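Local coordinates for protein ribonucleoside-diphosphate reductase (Pseudomonas aeruginosa, PDB 5IM3) that probably catalyses the reduction of ribonucleoside diphosphates to deoxyribonucleotides, the precursors for DNA synthesis, and binds dATP as an allosteric effector, at residues A[328-333]-A[635-640]; A[465-470]-A[481-486]. One frame throughout, in Å; residues are numbered along the deposited sequence.

Contact 1 joins two domains of the chain, an all-alpha domain helix end (328-333) and a helix of the ten-stranded alpha-beta barrel (635-640), whereas contact 2 lies wholly within the barrel, where the loop 465-470, after helix 461-465, meets the strand at 481-486. Their centres are 37 Å apart and their nearest atoms about 20 Å, so they do not touch. In sequence, contact 2 falls between the two halves of contact 1. The barrel sheet connects them: V637 of contact 1 packs on N603 of strand 600-608, which also carries C602 of the C373-C602 disulfide, and contact 2 uses strand 482-487 of the same sheet. Both lie away from the dATP sites.

Contact 1 (A[328-333]-A[635-640]); sequences MGLAIE and DNVIDI
The side-chain amide nitrogen of N636 is shared by two acceptors. Across the contact, ND2 donates to the backbone carbonyl L330 O at 2.8 Å, with an N-H...O angle of 158°; just beyond the segment it is also bound by E334 OE2. The carbonyl oxygen lies close to the amide plane of N636, and ND2 is tilted 19° from the carbonyl plane of L330. At the other end of the same amide, OD1 accepts from R707 NH2, so bonds at both ends fix which way round the group sits. F344 of helix 337-349 packs against N636 and L330 alike.

These residues bring the C-terminal part of helix 319-330, in the all-alpha domain, against the last turns of helix 620-640, in the barrel domain. Between the two segments the amide bond is flanked by aliphatic contacts. L330 and V637 lie side by side and point the same way, their CD2 and CG2 methyls 3.7 Å apart, while V637 also rests on N603 of strand 600-608.

I640 packs against I332 and E333. Its CD1 meets I332 CG1 at 3.7 Å, and its CG2 lies 3.8 Å from I332 CD1. I332 presents CG1 there with chi1 at 55°, between its backbone N and carbonyl carbon. E333 reaches toward I640 tip to tip, its chain extended beyond CG, and OE2 comes within 3.4 Å of I640 CD1, so the carboxylate end meets a methyl. Nearby, E333 OE1 and D639 OD2 are 5.1 Å apart with nearly parallel carboxylate planes; any repulsion between them is probably eased by R656 NH1, which forms a salt bridge with D639 OD1.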
loop_
_atom_site.group_PDB
_atom_site.type_symbol
_atom_site.label_atom_id
_atom_site.label_comp_id
_atom_site.label_asym_id
_atom_site.label_seq_id
_atom_site.Cartn_x
_atom_site.Cartn_y
_atom_site.Cartn_z
ATOM N N MET A 328 29.507 55.391 -2.536
ATOM C CA MET A 328 30.792 55.877 -3.030
ATOM C C MET A 328 31.413 54.878 -3.998
ATOM O O MET A 328 31.870 55.249 -5.086
ATOM C CB MET A 328 31.737 56.145 -1.855
ATOM C CG MET A 328 31.357 57.351 -0.988
ATOM S SD MET A 328 32.230 57.395 0.595
ATOM C CE MET A 328 33.870 57.891 0.081
ATOM N N GLY A 329 31.432 53.599 -3.619
ATOM C CA GLY A 329 32.002 52.583 -4.489
ATOM C C GLY A 329 31.337 52.532 -5.847
ATOM O O GLY A 329 31.994 52.258 -6.854
ATOM N N LEU A 330 30.035 52.800 -5.901
ATOM C CA LEU A 330 29.313 52.828 -7.164
ATOM C C LEU A 330 29.513 54.122 -7.939
ATOM O O LEU A 330 29.107 54.186 -9.105
ATOM C CB LEU A 330 27.817 52.608 -6.910
ATOM C CG LEU A 330 27.432 51.206 -6.425
ATOM C CD1 LEU A 330 25.947 51.150 -6.094
ATOM C CD2 LEU A 330 27.792 50.148 -7.465
ATOM N N ALA A 331 30.133 55.140 -7.336
ATOM C CA ALA A 331 30.319 56.433 -7.981
ATOM C C ALA A 331 31.785 56.811 -8.175
ATOM O O ALA A 331 32.073 57.975 -8.486
ATOM C CB ALA A 331 29.610 57.526 -7.174
ATOM N N ILE A 332 32.722 55.873 -8.013
ATOM C CA ILE A 332 34.138 56.207 -8.125
ATOM C C ILE A 332 34.541 56.654 -9.523
ATOM O O ILE A 332 35.674 57.102 -9.710
ATOM C CB ILE A 332 35.040 55.020 -7.713
ATOM C CG1 ILE A 332 34.688 53.768 -8.514
ATOM C CG2 ILE A 332 34.933 54.749 -6.231
ATOM C CD1 ILE A 332 35.708 52.656 -8.366
ATOM N N GLU A 333 33.659 56.532 -10.513
ATOM C CA GLU A 333 33.980 56.940 -11.877
ATOM C C GLU A 333 32.984 57.945 -12.437
ATOM O O GLU A 333 33.049 58.268 -13.629
ATOM C CB GLU A 333 34.064 55.715 -12.794
ATOM C CG GLU A 333 35.224 54.795 -12.456
ATOM C CD GLU A 333 35.409 53.685 -13.469
ATOM O OE1 GLU A 333 34.970 53.855 -14.627
ATOM O OE2 GLU A 333 35.994 52.642 -13.104
ATOM N N ASP A 635 23.927 50.472 -14.177
ATOM C CA ASP A 635 24.833 50.693 -15.296
ATOM C C ASP A 635 26.251 50.944 -14.802
ATOM O O ASP A 635 27.221 50.508 -15.432
ATOM C CB ASP A 635 24.344 51.859 -16.153
ATOM C CG ASP A 635 24.953 51.853 -17.546
ATOM O OD1 ASP A 635 24.906 50.797 -18.211
ATOM O OD2 ASP A 635 25.488 52.894 -17.976
ATOM N N ASN A 636 26.390 51.635 -13.665
ATOM C CA ASN A 636 27.710 51.837 -13.076
ATOM C C ASN A 636 28.341 50.512 -12.671
ATOM O O ASN A 636 29.556 50.327 -12.806
ATOM C CB ASN A 636 27.608 52.762 -11.865
ATOM C CG ASN A 636 27.391 54.213 -12.247
ATOM O OD1 ASN A 636 27.009 54.525 -13.375
ATOM N ND2 ASN A 636 27.639 55.111 -11.303
ATOM N N VAL A 637 27.530 49.578 -12.165
ATOM C CA VAL A 637 28.057 48.288 -11.725
ATOM C C VAL A 637 28.891 47.646 -12.826
ATOM O O VAL A 637 29.910 47.000 -12.558
ATOM C CB VAL A 637 26.903 47.368 -11.279
ATOM C CG1 VAL A 637 27.350 45.908 -11.247
ATOM C CG2 VAL A 637 26.392 47.792 -9.915
ATOM N N ILE A 638 28.471 47.819 -14.081
ATOM C CA ILE A 638 29.157 47.184 -15.204
ATOM C C ILE A 638 30.600 47.659 -15.289
ATOM O O ILE A 638 31.522 46.865 -15.510
ATOM C CB ILE A 638 28.396 47.467 -16.513
ATOM C CG1 ILE A 638 26.904 47.124 -16.346
ATOM C CG2 ILE A 638 29.061 46.735 -17.681
ATOM C CD1 ILE A 638 26.405 46.015 -17.209
ATOM N N ASP A 639 30.819 48.965 -15.129
ATOM C CA ASP A 639 32.151 49.536 -15.286
ATOM C C ASP A 639 33.040 49.276 -14.078
ATOM O O ASP A 639 34.253 49.099 -14.237
ATOM C CB ASP A 639 32.048 51.040 -15.529
ATOM C CG ASP A 639 31.228 51.380 -16.756
ATOM O OD1 ASP A 639 31.242 50.591 -17.723
ATOM O OD2 ASP A 639 30.570 52.440 -16.753
ATOM N N ILE A 640 32.466 49.257 -12.875
ATOM C CA ILE A 640 33.272 49.111 -11.667
ATOM C C ILE A 640 33.617 47.651 -11.411
ATOM O O ILE A 640 34.662 47.348 -10.822
ATOM C CB ILE A 640 32.534 49.722 -10.463
ATOM C CG1 ILE A 640 32.025 51.129 -10.799
ATOM C CG2 ILE A 640 33.439 49.757 -9.247
ATOM C CD1 ILE A 640 33.081 52.050 -11.376
#

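Contact 2 (A[465-470]-A[481-486]); sequences LELRKN and MNTANW
L467 and T483 meet methyl to methyl, CD1 to CG2 at 3.9 Å, in the buried half of this contact. The same CD1 faces M481 CE at 4.2 Å, so a single leucine branch is shared by M481, just before the strand, and T483 within it. Further along, L465 crosses N485 at about a right angle and sets its CD2 methyl 3.5 Å from N485 ND2; M551 of helix 544-558 packs on both side chains. A water also sits among these buried residues, held by T483 OG1 at 2.8 Å and making only a weak, long bond to L465 O. T483 thus uses both branches: CG2 turns to the leucine, while OG1, between the backbone N and the carbonyl carbon (chi1 57°), meets the water.

The more open half is polar and belongs to R468, which is partly exposed where L465, L467 and T483 are buried. Its chain is bent at chi2 and chi3, and NH1 lies 2.8 Å from M481 O. The bond is bent, 138° at the hydrogen, and NH1 stands well above the carbonyl plane. The arginine's CD also rests 3.3 Å from M481 O.

Helix 461-465 and the loop that follows it link strand 450-455 to strand 482-487, which runs parallel beside it. This is a beta-alpha-beta crossover of the alpha-beta barrel, and the contact lays the first part of the returning chain, with its type I turn E466-K469, against the strand it is about to enter.

With no backbone bond between the segments, side-chain packing carries the inner half, the water being only a weak bridge, and a guanidinium meets a neutral carbonyl at the outer edge, a charge-dipole attraction that probably tolerates its oblique geometry.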
loop_
_atom_site.group_PDB
_atom_site.type_symbol
_atom_site.label_atom_id
_atom_site.label_comp_id
_atom_site.label_asym_id
_atom_site.label_seq_id
_atom_site.Cartn_x
_atom_site.Cartn_y
_atom_site.Cartn_z
ATOM N N LEU A 465 16.666 13.677 -16.219
ATOM C CA LEU A 465 15.545 13.923 -15.320
ATOM C C LEU A 465 15.728 13.260 -13.964
ATOM O O LEU A 465 15.089 13.680 -12.995
ATOM C CB LEU A 465 14.237 13.430 -15.950
ATOM C CG LEU A 465 13.873 13.976 -17.330
ATOM C CD1 LEU A 465 12.547 13.398 -17.786
ATOM C CD2 LEU A 465 13.812 15.485 -17.331
ATOM N N GLU A 466 16.582 12.242 -13.867
ATOM C CA GLU A 466 16.693 11.443 -12.653
ATOM C C GLU A 466 17.931 11.773 -11.837
ATOM O O GLU A 466 18.194 11.104 -10.833
ATOM C CB GLU A 466 16.695 9.954 -12.999
ATOM C CG GLU A 466 15.499 9.503 -13.809
ATOM C CD GLU A 466 15.274 8.006 -13.717
ATOM O OE1 GLU A 466 14.177 7.543 -14.094
ATOM O OE2 GLU A 466 16.190 7.293 -13.251
ATOM N N LEU A 467 18.689 12.797 -12.233
ATOM C CA LEU A 467 19.960 13.085 -11.577
ATOM C C LEU A 467 19.815 13.401 -10.093
ATOM O O LEU A 467 20.796 13.271 -9.355
ATOM C CB LEU A 467 20.654 14.251 -12.285
ATOM C CG LEU A 467 21.281 13.947 -13.649
ATOM C CD1 LEU A 467 21.745 15.228 -14.328
ATOM C CD2 LEU A 467 22.446 12.977 -13.497
ATOM N N ARG A 468 18.631 13.807 -9.631
ATOM C CA ARG A 468 18.454 14.220 -8.242
ATOM C C ARG A 468 17.630 13.230 -7.421
ATOM O O ARG A 468 17.168 13.574 -6.328
ATOM C CB ARG A 468 17.826 15.612 -8.187
ATOM C CG ARG A 468 18.713 16.714 -8.772
ATOM C CD ARG A 468 19.971 16.938 -7.941
ATOM N NE ARG A 468 19.653 17.351 -6.576
ATOM C CZ ARG A 468 19.654 18.607 -6.141
ATOM N NH1 ARG A 468 19.975 19.609 -6.953
ATOM N NH2 ARG A 468 19.343 18.865 -4.878
ATOM N N LYS A 469 17.447 12.004 -7.911
ATOM C CA LYS A 469 16.816 10.971 -7.097
ATOM C C LYS A 469 17.685 10.652 -5.887
ATOM O O LYS A 469 18.916 10.674 -5.961
ATOM C CB LYS A 469 16.585 9.702 -7.920
ATOM C CG LYS A 469 15.351 9.733 -8.811
ATOM C CD LYS A 469 15.025 8.335 -9.333
ATOM C CE LYS A 469 13.639 8.280 -9.957
ATOM N NZ LYS A 469 13.241 6.904 -10.391
ATOM N N ASN A 470 17.036 10.354 -4.759
ATOM C CA ASN A 470 17.777 10.052 -3.538
ATOM C C ASN A 470 18.446 8.684 -3.613
ATOM O O ASN A 470 19.540 8.493 -3.069
ATOM C CB ASN A 470 16.845 10.113 -2.329
ATOM C CG ASN A 470 15.991 11.362 -2.314
ATOM O OD1 ASN A 470 14.761 11.284 -2.288
ATOM N ND2 ASN A 470 16.637 12.524 -2.330
ATOM N N MET A 481 24.224 19.516 -7.649
ATOM C CA MET A 481 24.068 20.316 -8.852
ATOM C C MET A 481 22.589 20.436 -9.172
ATOM O O MET A 481 21.842 19.460 -9.061
ATOM C CB MET A 481 24.809 19.675 -10.039
ATOM C CG MET A 481 24.826 20.510 -11.308
ATOM S SD MET A 481 25.422 19.595 -12.745
ATOM C CE MET A 481 23.980 18.597 -13.108
ATOM N N ASN A 482 22.168 21.632 -9.559
ATOM C CA ASN A 482 20.795 21.842 -9.985
ATOM C C ASN A 482 20.652 21.504 -11.466
ATOM O O ASN A 482 21.623 21.492 -12.225
ATOM C CB ASN A 482 20.352 23.288 -9.722
ATOM C CG ASN A 482 20.245 23.616 -8.233
ATOM O OD1 ASN A 482 20.826 24.592 -7.759
ATOM N ND2 ASN A 482 19.497 22.807 -7.498
ATOM N N THR A 483 19.417 21.219 -11.866
ATOM C CA THR A 483 19.094 20.862 -13.236
ATOM C C THR A 483 17.846 21.620 -13.661
ATOM O O THR A 483 16.987 21.940 -12.832
ATOM C CB THR A 483 18.848 19.349 -13.387
ATOM O OG1 THR A 483 17.812 18.951 -12.489
ATOM C CG2 THR A 483 20.108 18.546 -13.079
ATOM N N ALA A 484 17.746 21.902 -14.961
ATOM C CA ALA A 484 16.559 22.551 -15.500
ATOM C C ALA A 484 16.316 22.078 -16.925
ATOM O O ALA A 484 17.262 21.858 -17.681
ATOM C CB ALA A 484 16.687 24.076 -15.473
ATOM N N ASN A 485 15.040 21.930 -17.279
ATOM C CA ASN A 485 14.651 21.624 -18.647
ATOM C C ASN A 485 14.636 22.889 -19.498
ATOM O O ASN A 485 14.117 23.930 -19.082
ATOM C CB ASN A 485 13.266 20.976 -18.681
ATOM C CG ASN A 485 13.258 19.569 -18.114
ATOM O OD1 ASN A 485 12.620 19.301 -17.092
ATOM N ND2 ASN A 485 13.948 18.657 -18.787
ATOM N N TRP A 486 15.199 22.786 -20.698
ATOM C CA TRP A 486 15.167 23.842 -21.711
ATOM C C TRP A 486 14.182 23.375 -22.786
ATOM O O TRP A 486 14.546 22.645 -23.707
ATOM C CB TRP A 486 16.576 24.086 -22.255
ATOM C CG TRP A 486 16.755 25.327 -23.079
ATOM C CD1 TRP A 486 17.188 25.392 -24.371
ATOM C CD2 TRP A 486 16.528 26.680 -22.663
ATOM N NE1 TRP A 486 17.242 26.701 -24.787
ATOM C CE2 TRP A 486 16.842 27.511 -23.757
ATOM C CE3 TRP A 486 16.090 27.267 -21.474
ATOM C CZ2 TRP A 486 16.730 28.901 -23.698
ATOM C CZ3 TRP A 486 15.976 28.650 -21.417
ATOM C CH2 TRP A 486 16.292 29.449 -22.523
HETATM O O HOH W 1 17.423 16.205 -12.474
#